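Local coordinates for protein endonuclease NucS (PDB 5GKE) that acts as a mismatch restriction endonuclease on double-stranded DNA and probably also cleaves the single-stranded extremities of branched DNA, at residues V8-S13 against V112-V117; F34-V39 against E108-Y113; I163-G168 against L178-R183; D172-V177 against K207-L212. The protein carries 1 engineered substitution. All blocks are in the same frame, centred on the assembly; numbering follows the deposited sequence.

Contact 1: residues V8-S13 against V112-V117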
# COMPACT_ATOMS: atom_id res chain seq x y z
N VAL A 8 -23.09 -21.47 2.74
CA VAL A 8 -23.65 -20.18 2.40
C VAL A 8 -25.01 -20.08 3.02
O VAL A 8 -25.83 -20.98 2.87
CB VAL A 8 -23.80 -19.98 0.86
CG1 VAL A 8 -24.50 -18.66 0.57
CG2 VAL A 8 -22.47 -20.02 0.18
N ILE A 9 -25.27 -18.99 3.73
CA ILE A 9 -26.62 -18.71 4.17
C ILE A 9 -27.00 -17.28 3.84
O ILE A 9 -26.30 -16.34 4.20
CB ILE A 9 -26.78 -18.91 5.68
CG1 ILE A 9 -26.45 -20.35 6.06
CG2 ILE A 9 -28.20 -18.57 6.11
CD1 ILE A 9 -26.59 -20.59 7.53
N THR A 10 -28.13 -17.11 3.16
CA THR A 10 -28.65 -15.80 2.86
C THR A 10 -29.65 -15.40 3.93
O THR A 10 -30.32 -16.25 4.51
CB THR A 10 -29.31 -15.76 1.47
OG1 THR A 10 -30.27 -16.82 1.36
CG2 THR A 10 -28.23 -15.94 0.39
N SER A 11 -29.71 -14.10 4.20
CA SER A 11 -30.59 -13.54 5.23
C SER A 11 -30.57 -14.32 6.53
O SER A 11 -31.62 -14.68 7.06
CB SER A 11 -32.02 -13.48 4.70
OG SER A 11 -32.05 -12.87 3.43
N PRO A 12 -29.37 -14.58 7.07
CA PRO A 12 -29.36 -15.52 8.19
C PRO A 12 -30.02 -14.97 9.46
O PRO A 12 -30.12 -13.76 9.67
CB PRO A 12 -27.87 -15.76 8.42
CG PRO A 12 -27.22 -14.49 7.96
CD PRO A 12 -28.05 -13.97 6.83
N SER A 13 -30.51 -15.90 10.28
CA SER A 13 -30.90 -15.60 11.64
C SER A 13 -29.65 -15.27 12.45
O SER A 13 -28.53 -15.60 12.03
CB SER A 13 -31.61 -16.79 12.27
OG SER A 13 -30.67 -17.85 12.44
N VAL A 112 -27.63 -8.56 7.70
CA VAL A 112 -26.69 -9.42 7.02
C VAL A 112 -27.37 -10.12 5.84
O VAL A 112 -28.23 -10.97 6.03
CB VAL A 112 -26.10 -10.46 7.99
CG1 VAL A 112 -25.21 -11.45 7.24
CG2 VAL A 112 -25.33 -9.75 9.12
N TYR A 113 -26.99 -9.76 4.62
CA TYR A 113 -27.60 -10.34 3.43
C TYR A 113 -27.06 -11.73 3.15
O TYR A 113 -27.76 -12.60 2.64
CB TYR A 113 -27.37 -9.47 2.20
CG TYR A 113 -27.70 -8.01 2.37
CD1 TYR A 113 -29.02 -7.59 2.55
CD2 TYR A 113 -26.70 -7.04 2.30
CE1 TYR A 113 -29.33 -6.24 2.69
CE2 TYR A 113 -27.01 -5.69 2.44
CZ TYR A 113 -28.32 -5.30 2.63
OH TYR A 113 -28.63 -3.97 2.77
N MET A 114 -25.79 -11.93 3.42
CA MET A 114 -25.21 -13.24 3.25
C MET A 114 -24.05 -13.44 4.22
O MET A 114 -23.35 -12.49 4.55
CB MET A 114 -24.73 -13.44 1.80
CG MET A 114 -24.35 -14.87 1.47
SD MET A 114 -23.33 -14.99 -0.01
CE MET A 114 -21.72 -14.67 0.72
N VAL A 115 -23.88 -14.67 4.67
CA VAL A 115 -22.68 -15.07 5.41
C VAL A 115 -22.19 -16.37 4.80
O VAL A 115 -22.98 -17.22 4.40
CB VAL A 115 -22.95 -15.23 6.92
CG1 VAL A 115 -24.14 -16.14 7.17
CG2 VAL A 115 -21.73 -15.77 7.62
N SER A 116 -20.88 -16.53 4.70
CA SER A 116 -20.33 -17.71 4.06
C SER A 116 -19.03 -18.13 4.70
O SER A 116 -18.24 -17.31 5.18
CB SER A 116 -20.11 -17.46 2.57
OG SER A 116 -19.07 -16.51 2.37
N VAL A 117 -18.82 -19.44 4.70
CA VAL A 117 -17.60 -20.00 5.23
C VAL A 117 -16.92 -20.74 4.10
O VAL A 117 -17.51 -21.61 3.47
CB VAL A 117 -17.87 -20.95 6.41
CG1 VAL A 117 -16.62 -21.70 6.80
CG2 VAL A 117 -18.41 -20.16 7.58
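V8 lays CG1, the branch anti to the backbone N (chi1 175°), across the pliable thioether of M114, 3.9 Å from M114 SD, while CG2 turns to S116 CB. The next residue, I9, makes the two backbone bonds of a hydrogen-bonded antiparallel pair, I9 N to V115 O at 3.0 Å and V115 N to I9 O at the same length, the first almost straight. On the opposite face of the strand from V8, its CB meets V115 CG1. T10 returns to the V8 side, where its CG2 approaches M114 CG and its CA-H points to Y113 O. Beyond it the chain turns, yet S11 N still reaches Y113 O at 2.9 Å, coming from well above the carbonyl plane. P12 then presses its rigid ring inward: CG lies 3.7 Å from V112 CG1 and 3.6 Å from V115 CG1. Proline, with no N-H of its own, suits a place where the ladder of backbone bonds has ended. S13 starts helix 14-27 as its N-cap, and E16 bonds back to S13 N, as in a capping box. Opposite F34, Y113 and M114 form a classic beta bulge. V8 and T10 also pack on T10 and V8 of the second subunit. An N-terminal strand thus adds to the antiparallel sheet that strand 111-118 shares with strand 30-42, in the N-terminal PH-like part at the subunit interface.

Contact 2: residues F34-V39 against E108-Y113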
# COMPACT_ATOMS: atom_id res chain seq x y z
N PHE A 34 -21.78 -10.29 3.26
CA PHE A 34 -22.38 -9.14 2.58
C PHE A 34 -23.37 -8.54 3.56
O PHE A 34 -24.24 -9.24 4.05
CB PHE A 34 -23.08 -9.53 1.28
CG PHE A 34 -22.23 -10.32 0.30
CD1 PHE A 34 -22.84 -11.13 -0.65
CD2 PHE A 34 -20.86 -10.22 0.29
CE1 PHE A 34 -22.08 -11.85 -1.56
CE2 PHE A 34 -20.09 -10.93 -0.62
CZ PHE A 34 -20.70 -11.75 -1.55
N ALA A 35 -23.26 -7.25 3.85
CA ALA A 35 -24.10 -6.68 4.88
C ALA A 35 -24.29 -5.19 4.73
O ALA A 35 -23.44 -4.51 4.15
CB ALA A 35 -23.52 -6.98 6.26
N ARG A 36 -25.38 -4.67 5.27
CA ARG A 36 -25.48 -3.26 5.54
C ARG A 36 -24.83 -3.03 6.89
O ARG A 36 -25.14 -3.71 7.86
CB ARG A 36 -26.92 -2.77 5.54
CG ARG A 36 -27.04 -1.28 5.27
CD ARG A 36 -28.29 -0.69 5.85
NE ARG A 36 -29.40 -1.63 5.75
CZ ARG A 36 -30.20 -1.94 6.76
NH1 ARG A 36 -30.04 -1.37 7.95
NH2 ARG A 36 -31.18 -2.83 6.57
N CYS A 37 -23.92 -2.07 6.96
CA CYS A 37 -23.19 -1.88 8.20
C CYS A 37 -22.72 -0.45 8.45
O CYS A 37 -22.77 0.40 7.56
CB CYS A 37 -21.98 -2.82 8.24
SG CYS A 37 -20.80 -2.58 6.93
N LYS A 38 -22.32 -0.22 9.69
CA LYS A 38 -21.57 0.97 10.08
C LYS A 38 -20.18 0.51 10.56
O LYS A 38 -20.04 -0.60 11.09
CB LYS A 38 -22.29 1.73 11.20
CG LYS A 38 -23.63 2.36 10.82
CD LYS A 38 -24.30 2.85 12.09
CE LYS A 38 -25.53 3.70 11.83
NZ LYS A 38 -26.13 4.09 13.14
N VAL A 39 -19.16 1.33 10.38
CA VAL A 39 -17.82 0.93 10.79
C VAL A 39 -17.16 1.99 11.68
O VAL A 39 -17.11 3.18 11.34
CB VAL A 39 -16.92 0.63 9.58
CG1 VAL A 39 -15.55 0.10 10.07
CG2 VAL A 39 -17.58 -0.39 8.67
N GLU A 108 -20.63 -2.89 12.91
CA GLU A 108 -22.00 -3.10 13.33
C GLU A 108 -22.81 -3.67 12.18
O GLU A 108 -22.99 -3.02 11.16
CB GLU A 108 -22.62 -1.78 13.79
CG GLU A 108 -24.00 -1.95 14.43
CD GLU A 108 -24.72 -0.63 14.68
OE1 GLU A 108 -24.06 0.44 14.68
OE2 GLU A 108 -25.96 -0.66 14.87
N LEU A 109 -23.33 -4.88 12.34
CA LEU A 109 -24.07 -5.49 11.25
C LEU A 109 -25.54 -5.16 11.40
O LEU A 109 -26.22 -5.70 12.27
CB LEU A 109 -23.85 -7.00 11.26
CG LEU A 109 -22.39 -7.41 11.19
CD1 LEU A 109 -22.23 -8.90 11.45
CD2 LEU A 109 -21.83 -7.06 9.82
N GLU A 110 -26.04 -4.27 10.55
CA GLU A 110 -27.43 -3.85 10.64
C GLU A 110 -28.36 -4.83 9.95
O GLU A 110 -29.43 -5.13 10.45
CB GLU A 110 -27.60 -2.46 10.05
CG GLU A 110 -26.80 -1.42 10.80
CD GLU A 110 -26.91 -0.05 10.17
OE1 GLU A 110 -26.72 0.05 8.93
OE2 GLU A 110 -27.19 0.91 10.92
N GLU A 111 -27.97 -5.28 8.76
CA GLU A 111 -28.65 -6.38 8.09
C GLU A 111 -27.66 -7.29 7.36
O GLU A 111 -26.96 -6.85 6.47
CB GLU A 111 -29.68 -5.84 7.11
CG GLU A 111 -30.46 -6.91 6.37
CD GLU A 111 -31.59 -6.32 5.55
OE1 GLU A 111 -31.74 -5.07 5.57
OE2 GLU A 111 -32.32 -7.09 4.89
N VAL A 112 -27.63 -8.56 7.70
CA VAL A 112 -26.69 -9.42 7.02
C VAL A 112 -27.37 -10.12 5.84
O VAL A 112 -28.23 -10.97 6.03
CB VAL A 112 -26.10 -10.46 7.99
CG1 VAL A 112 -25.21 -11.45 7.24
CG2 VAL A 112 -25.33 -9.75 9.12
N TYR A 113 -26.99 -9.76 4.62
CA TYR A 113 -27.60 -10.34 3.43
C TYR A 113 -27.06 -11.73 3.15
O TYR A 113 -27.76 -12.60 2.64
CB TYR A 113 -27.37 -9.47 2.20
CG TYR A 113 -27.70 -8.01 2.37
CD1 TYR A 113 -29.02 -7.59 2.55
CD2 TYR A 113 -26.70 -7.04 2.30
CE1 TYR A 113 -29.33 -6.24 2.69
CE2 TYR A 113 -27.01 -5.69 2.44
CZ TYR A 113 -28.32 -5.30 2.63
OH TYR A 113 -28.63 -3.97 2.77
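R36 and E111 meet both through the backbone and through their charged ends. Among backbone bonds, R36 N gives to E111 O at 2.9 Å, while R36 O takes E110 N at 2.9 Å and, weakly, E111 N. Two residues thus face one, a classic beta bulge, and the register slips by one before C37 pairs with L109. K38 and E108 then exchange a regular pair of backbone bonds, and at the other end Y113 N gives to F34 O.

The charged interactions gather round R36. Its NH2 makes a salt bridge with E111 OE1, although the 2.5 Å separation is too short to trust in detail and the bond is weak in angle. The guanidinium and carboxylate planes stand nearly perpendicular, and E111 CB lies over one guanidinium face. A long salt bridge of 3.7 Å joins R36 NH1 to E110 OE1, which also bonds S51. K38 runs beside E108 with its aliphatic carbons, CD being 3.5 Å from E108 OE1; E108 OE2 is held by N91.

Apolar contacts lie on the other face: A35 CB, small enough for the close approach of its non-hydrogen-bonded pair with V112, sits 3.9 Å from L109 CD2. On the R36 side the Y113 ring lies against the backbone, CE2 3.4 Å from R36 N and E111 O over its centre; its OH bonds D53.

Strand 52-58 flanks strand 30-42 through F34, R36 and C37, helix 14-27 covers L109 and V112 with L17, and F34 stacks on F118 of the second subunit.

Contact 3: residues I163-G168 against L178-R183; sequences IVAVLG and LELKRR. Engineered in segment 163-168: A165 (natural residue Asp). With MG (magnesium ion), chain E; nucleotides of chain C.
V166 and L178 form a hydrogen-bonded antiparallel pair: L178 N gives to V166 O at 2.9 Å, whereas the return bond from V166 N to L178 O is weak at 3.5 Å. The chain turns a corner at A165, so the backbones part beyond this pair and I163 is directed to the DNA, its N bonding OP1 of DA5 of chain C.

V166 and L178 lie side by side, with V166 CG1 3.8 Å from L178 CD1; branched and long aliphatic chains fill this buried face together. A165 is an engineered residue, aspartate in the natural protein; its methyl lies against L178 O and L180 CG and is 4.2 Å from E179 OE2.

E179 bends at chi2 (63°), which places CD so that both carboxylate oxygens grip the magnesium ion, OE1 at 2.4 Å. The metal also takes OP1 of DC6 of chain C at 2.4 Å, and Q192 belongs to the same site. K181 NZ bonds that same OP1 and makes a salt bridge, with a weak hydrogen bond, to E179 OE1 at 3.1 Å, so that the ion and the lysine both hold one phosphate oxygen, and E179 holds them. Further on, R183 NH1 meets OP1 of DG9 of chain C in the plane of its guanidinium at 3.2 Å, while R182 NH1 holds OP2 of that nucleotide more weakly and R182 NH2 bonds R44 O of the second subunit.

The natural aspartate at 165, here alanine, followed by E179-L180-K181 on the next strand of the hairpin, matches the PD-(D/E)XK nuclease motif.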
# COMPACT_ATOMS: atom_id res chain seq x y z
N ILE A 163 20.68 2.11 4.13
CA ILE A 163 21.04 0.86 3.48
C ILE A 163 21.07 1.06 1.97
O ILE A 163 20.07 1.46 1.37
CB ILE A 163 20.05 -0.26 3.83
CG1 ILE A 163 20.02 -0.45 5.35
CG2 ILE A 163 20.47 -1.54 3.19
CD1 ILE A 163 18.81 -1.16 5.84
N VAL A 164 22.24 0.79 1.40
CA VAL A 164 22.59 1.01 0.00
C VAL A 164 22.21 -0.20 -0.85
O VAL A 164 22.32 -1.32 -0.38
CB VAL A 164 24.11 1.31 -0.11
CG1 VAL A 164 24.61 1.17 -1.54
CG2 VAL A 164 24.39 2.68 0.41
N ALA A 165 21.75 0.01 -2.09
CA ALA A 165 21.29 -1.10 -2.92
C ALA A 165 22.47 -1.95 -3.39
O ALA A 165 22.57 -3.14 -3.08
CB ALA A 165 20.48 -0.58 -4.13
N VAL A 166 23.34 -1.34 -4.18
CA VAL A 166 24.56 -2.00 -4.62
C VAL A 166 25.77 -1.08 -4.38
O VAL A 166 25.73 0.14 -4.61
CB VAL A 166 24.46 -2.39 -6.10
CG1 VAL A 166 25.79 -2.94 -6.62
CG2 VAL A 166 23.34 -3.42 -6.28
N LEU A 167 26.84 -1.66 -3.86
CA LEU A 167 28.04 -0.90 -3.58
C LEU A 167 29.23 -1.58 -4.26
O LEU A 167 29.36 -2.80 -4.21
CB LEU A 167 28.25 -0.77 -2.08
CG LEU A 167 29.27 0.24 -1.55
CD1 LEU A 167 28.95 1.64 -2.00
CD2 LEU A 167 29.29 0.16 -0.04
N GLY A 168 30.08 -0.79 -4.89
CA GLY A 168 31.19 -1.33 -5.67
C GLY A 168 32.27 -0.32 -5.99
O GLY A 168 32.37 0.74 -5.35
N LEU A 178 25.17 2.44 -6.24
CA LEU A 178 24.04 2.32 -7.16
C LEU A 178 22.75 2.45 -6.37
O LEU A 178 22.61 1.85 -5.30
CB LEU A 178 24.04 1.00 -7.91
CG LEU A 178 25.21 0.56 -8.79
CD1 LEU A 178 24.78 -0.71 -9.53
CD2 LEU A 178 25.63 1.66 -9.76
N GLU A 179 21.83 3.28 -6.87
CA GLU A 179 20.45 3.26 -6.42
C GLU A 179 19.56 2.73 -7.55
O GLU A 179 19.58 3.27 -8.66
CB GLU A 179 19.99 4.64 -5.95
CG GLU A 179 18.50 4.71 -5.57
CD GLU A 179 18.12 3.84 -4.37
OE1 GLU A 179 16.91 3.69 -4.12
OE2 GLU A 179 19.02 3.33 -3.67
N LEU A 180 18.82 1.66 -7.29
CA LEU A 180 18.00 1.02 -8.31
C LEU A 180 16.54 1.38 -8.13
O LEU A 180 16.06 1.53 -7.00
CB LEU A 180 18.14 -0.50 -8.26
CG LEU A 180 19.53 -1.08 -8.03
CD1 LEU A 180 19.49 -2.63 -7.98
CD2 LEU A 180 20.50 -0.59 -9.10
N LYS A 181 15.84 1.52 -9.25
CA LYS A 181 14.38 1.61 -9.28
C LYS A 181 13.83 0.80 -10.43
O LYS A 181 14.26 0.99 -11.58
CB LYS A 181 13.90 3.05 -9.40
CG LYS A 181 14.23 3.91 -8.20
CD LYS A 181 13.59 3.39 -6.93
CE LYS A 181 14.16 4.11 -5.72
NZ LYS A 181 13.85 3.45 -4.42
N ARG A 182 12.87 -0.07 -10.14
CA ARG A 182 12.24 -0.93 -11.15
C ARG A 182 11.32 -0.12 -12.06
O ARG A 182 10.92 -0.58 -13.12
CB ARG A 182 11.44 -2.07 -10.49
CG ARG A 182 10.23 -1.64 -9.65
CD ARG A 182 9.33 -2.84 -9.32
NE ARG A 182 9.14 -3.66 -10.52
CZ ARG A 182 8.30 -3.35 -11.50
NH1 ARG A 182 7.53 -2.28 -11.41
NH2 ARG A 182 8.22 -4.12 -12.56
N ARG A 183 10.99 1.08 -11.64
CA ARG A 183 10.10 1.92 -12.41
C ARG A 183 10.71 3.31 -12.49
O ARG A 183 11.77 3.56 -11.92
CB ARG A 183 8.70 1.94 -11.77
CG ARG A 183 8.65 2.57 -10.39
CD ARG A 183 7.26 2.55 -9.79
NE ARG A 183 7.07 3.67 -8.86
CZ ARG A 183 5.95 3.91 -8.17
NH1 ARG A 183 4.92 3.09 -8.28
NH2 ARG A 183 5.88 4.96 -7.37
MG MG E . 17.21 1.95 -2.52
P DG C 9 5.06 -1.00 -8.96
OP1 DG C 9 4.88 0.22 -9.78
OP2 DG C 9 6.37 -1.68 -8.91
O5' DG C 9 4.60 -0.65 -7.48
C5' DG C 9 3.40 0.08 -7.26
C4' DG C 9 2.46 -0.69 -6.34
O4' DG C 9 3.05 -0.80 -5.03
C3' DG C 9 1.09 -0.04 -6.17
O3' DG C 9 0.10 -0.84 -6.81
C2' DG C 9 0.86 0.03 -4.66
C1' DG C 9 2.25 -0.15 -4.07
N9 DG C 9 2.91 1.09 -3.66
C8 DG C 9 4.08 1.61 -4.18
N7 DG C 9 4.46 2.72 -3.58
C5 DG C 9 3.50 2.93 -2.60
C6 DG C 9 3.38 3.97 -1.64
O6 DG C 9 4.13 4.95 -1.46
N1 DG C 9 2.25 3.81 -0.85
C2 DG C 9 1.34 2.78 -0.96
N2 DG C 9 0.32 2.79 -0.10
N3 DG C 9 1.44 1.79 -1.86
C4 DG C 9 2.53 1.94 -2.64
P DA C 5 16.93 3.48 4.25
OP1 DA C 5 18.28 3.65 3.67
OP2 DA C 5 16.11 4.62 4.71
O5' DA C 5 16.09 2.64 3.18
C5' DA C 5 16.67 1.51 2.57
C4' DA C 5 15.65 0.77 1.74
O4' DA C 5 14.64 0.18 2.62
C3' DA C 5 14.89 1.64 0.74
O3' DA C 5 14.85 0.98 -0.52
C2' DA C 5 13.50 1.77 1.38
C1' DA C 5 13.37 0.44 2.08
N9 DA C 5 12.38 0.45 3.15
C8 DA C 5 12.16 1.43 4.07
N7 DA C 5 11.17 1.17 4.90
C5 DA C 5 10.70 -0.06 4.47
C6 DA C 5 9.65 -0.89 4.92
N6 DA C 5 8.86 -0.59 5.96
N1 DA C 5 9.44 -2.05 4.27
C2 DA C 5 10.23 -2.36 3.23
N3 DA C 5 11.25 -1.67 2.72
C4 DA C 5 11.43 -0.52 3.39
P DC C 6 13.94 1.49 -1.75
OP1 DC C 6 14.84 1.66 -2.91
OP2 DC C 6 13.05 2.61 -1.36
O5' DC C 6 13.05 0.21 -2.05
C5' DC C 6 13.70 -1.03 -2.33
C4' DC C 6 12.70 -2.15 -2.48
O4' DC C 6 11.85 -2.21 -1.30
C3' DC C 6 11.75 -2.03 -3.66
O3' DC C 6 11.42 -3.33 -4.11
C2' DC C 6 10.55 -1.33 -3.03
C1' DC C 6 10.51 -2.00 -1.67
N1 DC C 6 9.85 -1.20 -0.59
C2 DC C 6 8.77 -1.73 0.11
O2 DC C 6 8.34 -2.85 -0.22
N3 DC C 6 8.20 -1.01 1.11
C4 DC C 6 8.70 0.19 1.42
N4 DC C 6 8.11 0.87 2.42
C5 DC C 6 9.81 0.75 0.73
C6 DC C 6 10.36 0.03 -0.25

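Contact 4: residues D172-V177 against K207-L212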
# COMPACT_ATOMS: atom_id res chain seq x y z
N ASP A 172 38.50 3.18 -12.32
CA ASP A 172 39.38 4.27 -11.91
C ASP A 172 39.62 4.28 -10.41
O ASP A 172 40.24 5.21 -9.89
CB ASP A 172 38.80 5.62 -12.35
CG ASP A 172 39.27 6.04 -13.72
OD1 ASP A 172 39.75 5.17 -14.48
OD2 ASP A 172 39.16 7.24 -14.05
N GLY A 173 39.10 3.27 -9.71
CA GLY A 173 39.28 3.13 -8.27
C GLY A 173 38.36 3.94 -7.35
O GLY A 173 38.57 3.99 -6.14
N ASN A 174 37.34 4.58 -7.92
CA ASN A 174 36.33 5.25 -7.11
C ASN A 174 35.35 4.25 -6.48
O ASN A 174 35.11 3.18 -7.03
CB ASN A 174 35.55 6.26 -7.95
CG ASN A 174 36.45 7.29 -8.62
OD1 ASN A 174 37.03 8.14 -7.94
ND2 ASN A 174 36.53 7.24 -9.95
N ILE A 175 34.80 4.60 -5.33
CA ILE A 175 33.66 3.89 -4.77
C ILE A 175 32.39 4.25 -5.57
O ILE A 175 32.16 5.43 -5.90
CB ILE A 175 33.43 4.25 -3.29
CG1 ILE A 175 34.69 4.02 -2.46
CG2 ILE A 175 32.26 3.47 -2.72
CD1 ILE A 175 35.21 2.65 -2.58
N VAL A 176 31.57 3.25 -5.89
CA VAL A 176 30.30 3.50 -6.59
C VAL A 176 29.10 3.07 -5.75
O VAL A 176 29.03 1.92 -5.29
CB VAL A 176 30.26 2.79 -7.95
CG1 VAL A 176 28.91 3.00 -8.62
CG2 VAL A 176 31.38 3.28 -8.85
N VAL A 177 28.19 4.00 -5.51
CA VAL A 177 26.84 3.69 -5.03
C VAL A 177 25.91 3.54 -6.21
O VAL A 177 25.88 4.41 -7.07
CB VAL A 177 26.22 4.79 -4.17
CG1 VAL A 177 25.13 4.21 -3.30
CG2 VAL A 177 27.26 5.46 -3.34
N LYS A 207 36.22 10.63 -3.85
CA LYS A 207 36.38 9.40 -4.63
C LYS A 207 35.09 8.56 -4.77
O LYS A 207 35.16 7.37 -5.06
CB LYS A 207 37.49 8.53 -4.04
CG LYS A 207 38.89 9.10 -4.25
CD LYS A 207 39.31 9.06 -5.73
CE LYS A 207 40.69 8.44 -5.93
NZ LYS A 207 40.79 7.61 -7.17
N VAL A 208 33.95 9.16 -4.45
CA VAL A 208 32.66 8.47 -4.55
C VAL A 208 31.82 8.94 -5.74
O VAL A 208 31.65 10.14 -5.97
CB VAL A 208 31.87 8.64 -3.26
CG1 VAL A 208 30.60 7.83 -3.31
CG2 VAL A 208 32.71 8.19 -2.08
N ARG A 209 31.32 7.98 -6.52
CA ARG A 209 30.33 8.25 -7.58
C ARG A 209 28.97 7.68 -7.19
O ARG A 209 28.90 6.57 -6.66
CB ARG A 209 30.77 7.63 -8.89
CG ARG A 209 31.96 8.27 -9.55
CD ARG A 209 32.48 7.36 -10.64
NE ARG A 209 31.51 7.18 -11.72
CZ ARG A 209 31.51 6.14 -12.55
NH1 ARG A 209 32.40 5.19 -12.40
NH2 ARG A 209 30.60 6.05 -13.52
N GLY A 210 27.90 8.46 -7.36
CA GLY A 210 26.55 7.93 -7.31
C GLY A 210 25.95 7.65 -8.67
O GLY A 210 26.07 8.45 -9.60
N ILE A 211 25.20 6.56 -8.78
CA ILE A 211 24.55 6.27 -10.05
C ILE A 211 23.12 5.83 -9.81
O ILE A 211 22.87 4.88 -9.07
CB ILE A 211 25.27 5.17 -10.85
CG1 ILE A 211 26.74 5.51 -11.04
CG2 ILE A 211 24.58 4.97 -12.19
CD1 ILE A 211 27.43 4.58 -12.02
N LEU A 212 22.18 6.54 -10.42
CA LEU A 212 20.79 6.14 -10.38
C LEU A 212 20.54 5.19 -11.54
O LEU A 212 20.89 5.48 -12.68
CB LEU A 212 19.85 7.34 -10.45
CG LEU A 212 18.35 7.05 -10.42
CD1 LEU A 212 17.97 6.13 -9.29
CD2 LEU A 212 17.61 8.33 -10.28
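I175 and V177 lie between the backbone groups of K207, R209 and I211 in a parallel ladder. I175 N gives to K207 O, R209 N to I175 O at 2.8 Å, V177 N to R209 O at 2.9 Å, and I211 N to V177 O. The donors approach nearly along the C=O axis, and CA-H groups add contacts to the same oxygens.

On one face, V177 CG2 meets V208 CG1 at 4.1 Å, and I175 CB meets V208 CG2; beta-branched residues suit such extended strands. On the other, V176 CG1 touches I211 CD1 at 4.0 Å, and V176 lies alongside R209, its CG2 4.2 Å from R209 NH1. N174 crosses K207 at about a right angle, its amide oxygen OD1 3.3 Å from the methylene K207 CD. G173 has a positive phi of 82°, which glycine adopts easily.

A second shell holds the R209 guanidinium: salt bridges to E147, D170 and E231; D170 also accepts N174 N.

The pairing closes a beta-alpha-beta crossover in which helix 187-204 joins strand 175-180 to strand 208-214 and covers V177 with Y196, V197 and L200, while strand 163-169 flanks the 175-180 side and strand 231-234 the other.

How the contacts relate
Contacts 1 and 2 are neighbours, centres 11 Å apart; they share V112 and Y113, and M114 O probably accepts F34 N (3.0 Å). Both touch the second subunit; their nearest atoms are about 19 and about 6 Å from the DNA. Contacts 3 and 4, centres 12 Å apart, lie on opposite edges of strand 175-180: G168 O to V176 N at 2.7 Å and E179 N to I211 O at 2.9 Å probably continue the sheet through both. Contact 3 holds the magnesium and DNA phosphates; in contact 4, the V177 side chain is about 8 Å from the ion. Centres of contacts 2 and 3 are about 47 Å apart, on opposite sides of the chain's centre.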